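Local coordinates for beta-1,3-xylanase (Alcaligenes sp., PDB 2COV), which probably hydrolyses beta-1,3-xylan, and carries a family 31 carbohydrate-binding module with affinity for that polysaccharide, at residues Trp32-Cys45 with Tyr67-Gln81. Residues are numbered along the deposited sequence; the frame is centred on the assembly and turned at random.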
ATOM      1  N   TRP A  32       6.967 -17.635  11.918  1.00 13.13           N
ATOM      2  CA  TRP A  32       5.856 -16.691  12.123  1.00 12.71           C
ATOM      3  C   TRP A  32       4.640 -17.384  12.694  1.00 12.91           C
ATOM      4  O   TRP A  32       4.414 -18.557  12.385  1.00 13.38           O
ATOM      5  CB  TRP A  32       5.458 -16.049  10.839  1.00 12.38           C
ATOM      6  CG  TRP A  32       6.576 -15.531   9.981  1.00 12.42           C
ATOM      7  CD1 TRP A  32       7.186 -14.335  10.068  1.00 14.33           C
ATOM      8  CD2 TRP A  32       7.102 -16.174   8.844  1.00 12.38           C
ATOM      9  NE1 TRP A  32       8.110 -14.242   9.087  1.00 15.54           N
ATOM     10  CE2 TRP A  32       8.069 -15.340   8.310  1.00 13.41           C
ATOM     11  CE3 TRP A  32       6.853 -17.394   8.212  1.00 13.45           C
ATOM     12  CZ2 TRP A  32       8.776 -15.673   7.167  1.00 14.96           C
ATOM     13  CZ3 TRP A  32       7.520 -17.697   7.077  1.00 14.58           C
ATOM     14  CH2 TRP A  32       8.483 -16.873   6.589  1.00 14.64           C
ATOM     15  N   SER A  33       3.777 -16.677  13.396  1.00 12.36           N
ATOM     16  CA  SER A  33       2.530 -17.297  13.818  1.00 12.15           C
ATOM     17  C   SER A  33       1.699 -17.744  12.609  1.00 12.18           C
ATOM     18  O   SER A  33       1.082 -18.772  12.659  1.00 12.41           O
ATOM     19  CB  SER A  33       1.768 -16.332  14.729  1.00 11.98           C
ATOM     20  OG  SER A  33       1.612 -15.044  14.180  1.00 11.62           O
ATOM     21  N   ALA A  34       1.671 -16.972  11.542  1.00 10.97           N
ATOM     22  CA  ALA A  34       1.192 -17.435  10.270  1.00 11.93           C
ATOM     23  C   ALA A  34      -0.242 -17.931  10.320  1.00 12.22           C
ATOM     24  O   ALA A  34      -0.610 -18.924   9.701  1.00 12.33           O
ATOM     25  CB  ALA A  34       2.134 -18.404   9.631  1.00 12.09           C
ATOM     26  N   GLY A  35      -1.136 -17.168  10.978  1.00 11.87           N
ATOM     27  CA  GLY A  35      -2.569 -17.481  10.904  1.00 12.35           C
ATOM     28  C   GLY A  35      -3.148 -17.391   9.530  1.00 12.93           C
ATOM     29  O   GLY A  35      -4.141 -18.025   9.222  1.00 14.42           O
ATOM     30  N   TRP A  36      -2.578 -16.514   8.724  1.00 11.29           N
ATOM     31  CA  TRP A  36      -2.833 -16.432   7.280  1.00 11.39           C
ATOM     32  C   TRP A  36      -1.499 -16.222   6.566  1.00 11.14           C
ATOM     33  O   TRP A  36      -0.494 -15.817   7.193  1.00 10.78           O
ATOM     34  CB  TRP A  36      -3.873 -15.338   6.901  1.00 11.96           C
ATOM     35  CG  TRP A  36      -3.488 -13.959   7.366  1.00 11.86           C
ATOM     36  CD1 TRP A  36      -3.896 -13.341   8.501  1.00 12.03           C
ATOM     37  CD2 TRP A  36      -2.549 -13.028   6.755  1.00 11.56           C
ATOM     38  NE1 TRP A  36      -3.333 -12.142   8.653  1.00 12.75           N
ATOM     39  CE2 TRP A  36      -2.491 -11.911   7.589  1.00 11.78           C
ATOM     40  CE3 TRP A  36      -1.803 -13.057   5.594  1.00 11.88           C
ATOM     41  CZ2 TRP A  36      -1.660 -10.849   7.310  1.00 12.05           C
ATOM     42  CZ3 TRP A  36      -0.980 -11.979   5.304  1.00 12.55           C
ATOM     43  CH2 TRP A  36      -0.870 -10.909   6.173  1.00 13.73           C
ATOM     44  N   ASN A  37      -1.493 -16.539   5.254  1.00 10.92           N
ATOM     45  CA  ASN A  37      -0.332 -16.267   4.395  1.00 10.77           C
ATOM     46  C   ASN A  37      -0.775 -16.179   2.966  1.00 10.74           C
ATOM     47  O   ASN A  37      -1.710 -16.875   2.561  1.00 12.00           O
ATOM     48  CB  ASN A  37       0.755 -17.350   4.569  1.00 11.97           C
ATOM     49  CG  ASN A  37       0.446 -18.621   3.791  1.00 12.03           C
ATOM     50  OD1 ASN A  37       0.930 -18.770   2.673  1.00 12.96           O
ATOM     51  ND2 ASN A  37      -0.395 -19.519   4.361  1.00 11.75           N
ATOM     52  N   TYR A  38      -0.083 -15.361   2.192  1.00 10.44           N
ATOM     53  CA  TYR A  38      -0.299 -15.281   0.748  1.00 10.94           C
ATOM     54  C   TYR A  38       1.021 -15.414   0.025  1.00 10.85           C
ATOM     55  O   TYR A  38       2.004 -14.827   0.432  1.00 10.92           O
ATOM     56  CB  TYR A  38      -0.979 -13.988   0.320  1.00 12.92           C
ATOM     57  CG  TYR A  38      -2.426 -13.887   0.747  1.00 13.22           C
ATOM     58  CD1 TYR A  38      -2.772 -13.397   1.973  1.00 14.28           C
ATOM     59  CD2 TYR A  38      -3.438 -14.307  -0.090  1.00 13.51           C
ATOM     60  CE1 TYR A  38      -4.084 -13.388   2.402  1.00 15.14           C
ATOM     61  CE2 TYR A  38      -4.733 -14.288   0.283  1.00 12.35           C
ATOM     62  CZ  TYR A  38      -5.060 -13.861   1.536  1.00 14.38           C
ATOM     63  OH  TYR A  38      -6.373 -13.850   1.956  1.00 17.10           O
ATOM     64  N   VAL A  39       0.958 -16.161  -1.067  1.00 11.04           N
ATOM     65  CA  VAL A  39       2.032 -16.240  -2.024  1.00 11.82           C
ATOM     66  C   VAL A  39       1.520 -15.574  -3.292  1.00 11.22           C
ATOM     67  O   VAL A  39       0.424 -15.839  -3.717  1.00 11.85           O
ATOM     68  CB  VAL A  39       2.360 -17.727  -2.252  1.00 13.82           C
ATOM     69  CG1 VAL A  39       3.443 -17.826  -3.216  1.00 13.92           C
ATOM     70  CG2 VAL A  39       2.723 -18.433  -0.928  1.00 14.00           C
ATOM     71  N   CYS A  40       2.362 -14.758  -3.924  1.00 11.52           N
ATOM     72  CA  CYS A  40       1.918 -13.981  -5.093  1.00 11.62           C
ATOM     73  C   CYS A  40       2.968 -13.991  -6.184  1.00 12.43           C
ATOM     74  O   CYS A  40       4.190 -14.042  -5.928  1.00 11.56           O
ATOM     75  CB  CYS A  40       1.661 -12.507  -4.748  1.00 13.74           C
ATOM     76  SG  CYS A  40       0.922 -12.211  -3.134  1.00 14.38           S
ATOM     77  N   LEU A  41       2.456 -13.888  -7.406  1.00 11.14           N
ATOM     78  CA  LEU A  41       3.302 -13.725  -8.600  1.00 11.67           C
ATOM     79  C   LEU A  41       2.756 -12.500  -9.320  1.00 12.25           C
ATOM     80  O   LEU A  41       1.584 -12.468  -9.708  1.00 12.71           O
ATOM     81  CB  LEU A  41       3.148 -14.959  -9.526  1.00 12.68           C
ATOM     82  CG  LEU A  41       4.122 -15.022 -10.662  1.00 13.51           C
ATOM     83  CD1 LEU A  41       5.474 -15.411 -10.166  1.00 15.31           C
ATOM     84  CD2 LEU A  41       3.663 -16.008 -11.786  1.00 14.66           C
ATOM     85  N   ASN A  42       3.598 -11.499  -9.491  1.00 12.18           N
ATOM     86  CA  ASN A  42       3.163 -10.260 -10.076  1.00 12.65           C
ATOM     87  C   ASN A  42       1.905  -9.693  -9.432  1.00 12.77           C
ATOM     88  O   ASN A  42       1.001  -9.110 -10.098  1.00 14.46           O
ATOM     89  CB  ASN A  42       2.964 -10.345 -11.612  1.00 13.34           C
ATOM     90  CG  ASN A  42       4.237 -10.420 -12.391  1.00 14.38           C
ATOM     91  OD1 ASN A  42       5.350 -10.278 -11.834  1.00 15.46           O
ATOM     92  ND2 ASN A  42       4.131 -10.662 -13.679  1.00 15.81           N
ATOM     93  N   ASP A  43       1.847  -9.778  -8.101  1.00 12.52           N
ATOM     94  CA  ASP A  43       0.757  -9.222  -7.312  1.00 13.45           C
ATOM     95  C   ASP A  43      -0.600  -9.913  -7.494  1.00 13.27           C
ATOM     96  O   ASP A  43      -1.633  -9.403  -7.080  1.00 15.32           O
ATOM     97  CB  ASP A  43       0.575  -7.671  -7.492  1.00 15.71           C
ATOM     98  CG  ASP A  43       1.876  -6.939  -7.520  1.00 19.13           C
ATOM     99  OD1 ASP A  43       2.269  -6.352  -8.592  1.00 21.07           O
ATOM    100  OD2 ASP A  43       2.565  -6.981  -6.475  1.00 20.22           O
ATOM    101  N   TYR A  44      -0.592 -11.098  -8.113  1.00 13.14           N
ATOM    102  CA  TYR A  44      -1.747 -12.019  -8.125  1.00 12.03           C
ATOM    103  C   TYR A  44      -1.496 -12.978  -6.959  1.00 11.76           C
ATOM    104  O   TYR A  44      -0.506 -13.691  -6.997  1.00 12.59           O
ATOM    105  CB  TYR A  44      -1.809 -12.747  -9.455  1.00 13.28           C
ATOM    106  CG  TYR A  44      -2.902 -13.766  -9.500  1.00 13.11           C
ATOM    107  CD1 TYR A  44      -4.169 -13.412  -9.875  1.00 13.98           C
ATOM    108  CD2 TYR A  44      -2.653 -15.083  -9.189  1.00 14.48           C
ATOM    109  CE1 TYR A  44      -5.168 -14.375  -9.912  1.00 14.85           C
ATOM    110  CE2 TYR A  44      -3.695 -16.025  -9.238  1.00 14.84           C
ATOM    111  CZ  TYR A  44      -4.933 -15.652  -9.557  1.00 14.96           C
ATOM    112  OH  TYR A  44      -5.955 -16.593  -9.621  1.00 16.73           O
ATOM    113  N   CYS A  45      -2.335 -12.861  -5.947  1.00 12.17           N
ATOM    114  CA  CYS A  45      -2.070 -13.519  -4.646  1.00 12.34           C
ATOM    115  C   CYS A  45      -3.045 -14.613  -4.347  1.00 11.34           C
ATOM    116  O   CYS A  45      -4.240 -14.462  -4.557  1.00 14.49           O
ATOM    117  CB  CYS A  45      -2.164 -12.487  -3.531  1.00 13.92           C
ATOM    118  SG  CYS A  45      -0.870 -11.151  -3.646  1.00 16.66           S
ATOM    119  N   TYR A  67       9.441 -11.910 -13.113  1.00 13.87           N
ATOM    120  CA  TYR A  67       8.291 -11.834 -12.247  1.00 13.82           C
ATOM    121  C   TYR A  67       8.692 -11.247 -10.898  1.00 12.98           C
ATOM    122  O   TYR A  67       9.786 -11.505 -10.400  1.00 13.18           O
ATOM    123  CB  TYR A  67       7.750 -13.264 -11.990  1.00 14.07           C
ATOM    124  CG  TYR A  67       7.158 -13.895 -13.232  1.00 12.50           C
ATOM    125  CD1 TYR A  67       7.917 -14.759 -14.022  1.00 13.71           C
ATOM    126  CD2 TYR A  67       5.879 -13.578 -13.644  1.00 13.20           C
ATOM    127  CE1 TYR A  67       7.414 -15.300 -15.187  1.00 14.87           C
ATOM    128  CE2 TYR A  67       5.347 -14.139 -14.828  1.00 14.04           C
ATOM    129  CZ  TYR A  67       6.155 -14.970 -15.600  1.00 13.68           C
ATOM    130  OH  TYR A  67       5.685 -15.501 -16.751  1.00 16.16           O
ATOM    131  N   LYS A  68       7.732 -10.589 -10.278  1.00 11.61           N
ATOM    132  CA  LYS A  68       7.864 -10.203  -8.862  1.00 11.60           C
ATOM    133  C   LYS A  68       7.240 -11.308  -8.011  1.00 11.59           C
ATOM    134  O   LYS A  68       6.037 -11.650  -8.178  1.00 12.46           O
ATOM    135  CB  LYS A  68       7.154  -8.915  -8.615  1.00 12.15           C
ATOM    136  CG  LYS A  68       7.161  -8.432  -7.160  1.00 13.41           C
ATOM    137  CD  LYS A  68       6.158  -7.224  -7.020  1.00 16.44           C
ATOM    138  CE  LYS A  68       5.953  -6.708  -5.647  1.00 19.17           C
ATOM    139  NZ  LYS A  68       4.902  -5.614  -5.781  1.00 24.87           N
ATOM    140  N   LEU A  69       8.033 -11.861  -7.113  1.00 10.95           N
ATOM    141  CA  LEU A  69       7.467 -12.771  -6.086  1.00 10.50           C
ATOM    142  C   LEU A  69       7.105 -11.976  -4.872  1.00 11.06           C
ATOM    143  O   LEU A  69       7.874 -11.090  -4.453  1.00 11.51           O
ATOM    144  CB  LEU A  69       8.538 -13.810  -5.691  1.00 11.60           C
ATOM    145  CG  LEU A  69       9.268 -14.582  -6.802  1.00 11.87           C
ATOM    146  CD1 LEU A  69      10.158 -15.682  -6.190  1.00 12.93           C
ATOM    147  CD2 LEU A  69       8.273 -15.124  -7.813  1.00 12.89           C
ATOM    148  N   THR A  70       6.012 -12.328  -4.212  1.00 11.61           N
ATOM    149  CA  THR A  70       5.702 -11.730  -2.908  1.00 10.37           C
ATOM    150  C   THR A  70       5.213 -12.828  -1.978  1.00 10.75           C
ATOM    151  O   THR A  70       4.520 -13.753  -2.357  1.00 11.15           O
ATOM    152  CB  THR A  70       4.554 -10.704  -3.016  1.00 11.59           C
ATOM    153  OG1 THR A  70       4.919  -9.697  -3.975  1.00 13.29           O
ATOM    154  CG2 THR A  70       4.191 -10.023  -1.722  1.00 13.17           C
ATOM    155  N   PHE A  71       5.660 -12.674  -0.722  1.00 10.62           N
ATOM    156  CA  PHE A  71       5.162 -13.505   0.359  1.00  9.81           C
ATOM    157  C   PHE A  71       4.691 -12.585   1.449  1.00 10.37           C
ATOM    158  O   PHE A  71       5.417 -11.670   1.878  1.00 11.26           O
ATOM    159  CB  PHE A  71       6.251 -14.412   0.923  1.00 10.01           C
ATOM    160  CG  PHE A  71       5.779 -15.346   2.009  1.00 10.86           C
ATOM    161  CD1 PHE A  71       4.752 -16.226   1.762  1.00 11.11           C
ATOM    162  CD2 PHE A  71       6.283 -15.347   3.272  1.00 11.90           C
ATOM    163  CE1 PHE A  71       4.237 -17.065   2.738  1.00 12.34           C
ATOM    164  CE2 PHE A  71       5.832 -16.204   4.259  1.00 12.78           C
ATOM    165  CZ  PHE A  71       4.815 -17.027   3.994  1.00 13.14           C
ATOM    166  N   LYS A  72       3.436 -12.762   1.826  1.00 10.67           N
ATOM    167  CA  LYS A  72       2.802 -12.019   2.900  1.00 10.02           C
ATOM    168  C   LYS A  72       2.397 -12.966   4.007  1.00 10.28           C
ATOM    169  O   LYS A  72       1.807 -13.990   3.740  1.00 11.27           O
ATOM    170  CB  LYS A  72       1.532 -11.287   2.421  1.00 10.07           C
ATOM    171  CG  LYS A  72       1.608 -10.597   1.117  1.00 12.52           C
ATOM    172  CD  LYS A  72       0.375  -9.805   0.798  1.00 14.44           C
ATOM    173  CE  LYS A  72       0.436  -9.137  -0.558  1.00 15.76           C
ATOM    174  NZ  LYS A  72      -0.795  -8.381  -0.878  1.00 19.37           N
ATOM    175  N   VAL A  73       2.721 -12.626   5.241  1.00  9.82           N
ATOM    176  CA  VAL A  73       2.458 -13.538   6.316  1.00  9.85           C
ATOM    177  C   VAL A  73       2.030 -12.867   7.583  1.00 10.20           C
ATOM    178  O   VAL A  73       2.615 -11.854   7.990  1.00 10.79           O
ATOM    179  CB  VAL A  73       3.681 -14.480   6.528  1.00 10.53           C
ATOM    180  CG1 VAL A  73       4.961 -13.757   7.012  1.00 11.31           C
ATOM    181  CG2 VAL A  73       3.324 -15.632   7.475  1.00 11.20           C
ATOM    182  N   GLU A  74       1.018 -13.416   8.235  1.00 10.24           N
ATOM    183  CA  GLU A  74       0.563 -12.990   9.576  1.00 10.26           C
ATOM    184  C   GLU A  74       1.645 -13.281  10.570  1.00  9.88           C
ATOM    185  O   GLU A  74       2.300 -14.297  10.531  1.00 10.60           O
ATOM    186  CB  GLU A  74      -0.693 -13.801   9.895  1.00 10.74           C
ATOM    187  CG  GLU A  74      -1.473 -13.318  11.064  1.00 12.00           C
ATOM    188  CD  GLU A  74      -0.923 -13.730  12.428  1.00 11.40           C
ATOM    189  OE1 GLU A  74      -0.532 -14.901  12.643  1.00 11.73           O
ATOM    190  OE2 GLU A  74      -0.938 -12.825  13.331  1.00 12.95           O
ATOM    191  N   ASP A  75       1.910 -12.333  11.504  1.00 10.39           N
ATOM    192  CA  ASP A  75       2.964 -12.524  12.485  1.00 12.09           C
ATOM    193  C   ASP A  75       2.596 -11.881  13.785  1.00 12.35           C
ATOM    194  O   ASP A  75       1.717 -11.044  13.864  1.00 12.56           O
ATOM    195  CB  ASP A  75       4.330 -11.922  11.971  1.00 14.14           C
ATOM    196  CG  ASP A  75       5.579 -12.681  12.744  1.00 14.87           C
ATOM    197  OD1 ASP A  75       6.575 -12.162  12.625  1.00 28.68           O
ATOM    198  OD2 ASP A  75       5.351 -13.702  13.446  1.00 24.96           O
ATOM    199  N   ARG A  76       3.237 -12.351  14.840  1.00 12.79           N
ATOM    200  CA  ARG A  76       3.122 -11.698  16.176  1.00 14.18           C
ATOM    201  C   ARG A  76       1.756 -11.990  16.782  1.00 13.63           C
ATOM    202  O   ARG A  76       1.253 -11.219  17.587  1.00 14.15           O
ATOM    203  CB  ARG A  76       3.367 -10.140  16.100  1.00 15.62           C
ATOM    204  CG  ARG A  76       4.510  -9.585  15.183  1.00 20.19           C
ATOM    205  CD  ARG A  76       5.646  -9.593  15.980  1.00 23.64           C
ATOM    206  NE  ARG A  76       6.957  -9.289  15.412  1.00 23.53           N
ATOM    207  CZ  ARG A  76       7.986  -9.344  16.301  1.00 25.92           C
ATOM    208  NH1 ARG A  76       9.199  -9.155  15.944  1.00 28.12           N
ATOM    209  NH2 ARG A  76       7.732  -9.472  17.641  1.00 25.52           N
ATOM    210  N   TYR A  77       1.129 -13.097  16.396  1.00 13.39           N
ATOM    211  CA  TYR A  77      -0.078 -13.584  17.096  1.00 13.98           C
ATOM    212  C   TYR A  77      -1.184 -12.534  17.079  1.00 14.18           C
ATOM    213  O   TYR A  77      -1.761 -12.162  18.103  1.00 14.52           O
ATOM    214  CB  TYR A  77       0.227 -14.090  18.521  1.00 16.19           C
ATOM    215  CG  TYR A  77       1.241 -15.199  18.506  1.00 17.68           C
ATOM    216  CD1 TYR A  77       2.583 -14.909  18.683  1.00 19.73           C
ATOM    217  CD2 TYR A  77       0.887 -16.534  18.306  1.00 18.05           C
ATOM    218  CE1 TYR A  77       3.595 -15.909  18.585  1.00 23.09           C
ATOM    219  CE2 TYR A  77       1.938 -17.552  18.220  1.00 17.07           C
ATOM    220  CZ  TYR A  77       3.246 -17.189  18.349  1.00 20.52           C
ATOM    221  OH  TYR A  77       4.237 -18.200  18.246  1.00 24.31           O
ATOM    222  N   GLY A  78      -1.469 -12.026  15.887  1.00 13.43           N
ATOM    223  CA  GLY A  78      -2.529 -11.054  15.703  1.00 13.56           C
ATOM    224  C   GLY A  78      -2.019  -9.632  15.691  1.00 13.59           C
ATOM    225  O   GLY A  78      -2.797  -8.700  15.350  1.00 15.47           O
ATOM    226  N   GLN A  79      -0.745  -9.409  16.014  1.00 12.51           N
ATOM    227  CA  GLN A  79      -0.243  -8.077  16.241  1.00 13.67           C
ATOM    228  C   GLN A  79       0.664  -7.536  15.125  1.00 12.76           C
ATOM    229  O   GLN A  79       1.179  -6.423  15.231  1.00 13.62           O
ATOM    230  CB  GLN A  79       0.486  -8.006  17.575  1.00 14.62           C
ATOM    231  CG  GLN A  79      -0.390  -8.337  18.797  1.00 16.90           C
ATOM    232  CD  GLN A  79      -1.497  -7.338  19.024  1.00 22.14           C
ATOM    233  OE1 GLN A  79      -1.329  -6.123  18.855  1.00 23.87           O
ATOM    234  NE2 GLN A  79      -2.645  -7.846  19.448  1.00 26.53           N
ATOM    235  N   GLY A  80       0.817  -8.265  14.024  1.00 13.05           N
ATOM    236  CA  GLY A  80       1.664  -7.778  12.930  1.00 13.58           C
ATOM    237  C   GLY A  80       1.671  -8.629  11.720  1.00 11.83           C
ATOM    238  O   GLY A  80       0.744  -9.449  11.518  1.00 12.40           O
ATOM    239  N   GLN A  81       2.610  -8.347  10.856  1.00 10.92           N
ATOM    240  CA  GLN A  81       2.700  -9.039   9.586  1.00 11.39           C
ATOM    241  C   GLN A  81       4.077  -8.717   9.002  1.00 10.44           C
ATOM    242  O   GLN A  81       4.763  -7.820   9.421  1.00 11.44           O
ATOM    243  CB  GLN A  81       1.655  -8.573   8.561  1.00 13.16           C
ATOM    244  CG  GLN A  81       1.757  -7.137   8.150  1.00 15.04           C
ATOM    245  CD  GLN A  81       0.826  -6.689   6.996  1.00 15.62           C
ATOM    246  OE1 GLN A  81       0.990  -5.603   6.497  1.00 30.05           O
ATOM    247  NE2 GLN A  81      -0.140  -7.400   6.701  1.00 18.94           N
TER
HETATM  248  O   HOH W   1       4.066 -10.554  -6.481  1.00 12.63           O
HETATM  249  O   HOH W   2       2.283  -8.257  -4.208  1.00 23.47           O
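E74 OE1 is gripped by two donors of the loop before strand 37-41. S33 OG gives a bond of 2.6 Å to it, from above the carboxylate plane. G35 N reaches the same oxygen on its anti side, nearly straight at 170°. Within its own hairpin, G78 N donates to E74 OE2, so both carboxylate oxygens are held. S33 OG in turn accepts from Y77 N at 3.0 Å, and S33 CB lies over the Y77 ring in a CH-pi contact. At W36, CG lies between the backbone N and the carbonyl carbon (chi1 57°), which turns one indole face to E74 CB, 3.4 Å from the five-membered ring centroid. W36 NE1 donates a hydrogen bond to Y38 OH of a second subunit. With W36 replaced by alanine, E74 CB is likely to lose this ring face, and that hydroxyl its indole N-H. V73 CG1 sits over the W32 five-membered ring, 3.6 Å from its centroid. At the far end K68 NZ meets the syn lone pair of D43 OD2 in a 2.8 Å salt bridge, and K68 N donates a hydrogen bond to N42 OD1. Between these ends, strands 37-41 and 66-75 are antiparallel sheet neighbours, consistent with an immunoglobulin-like E-set fold.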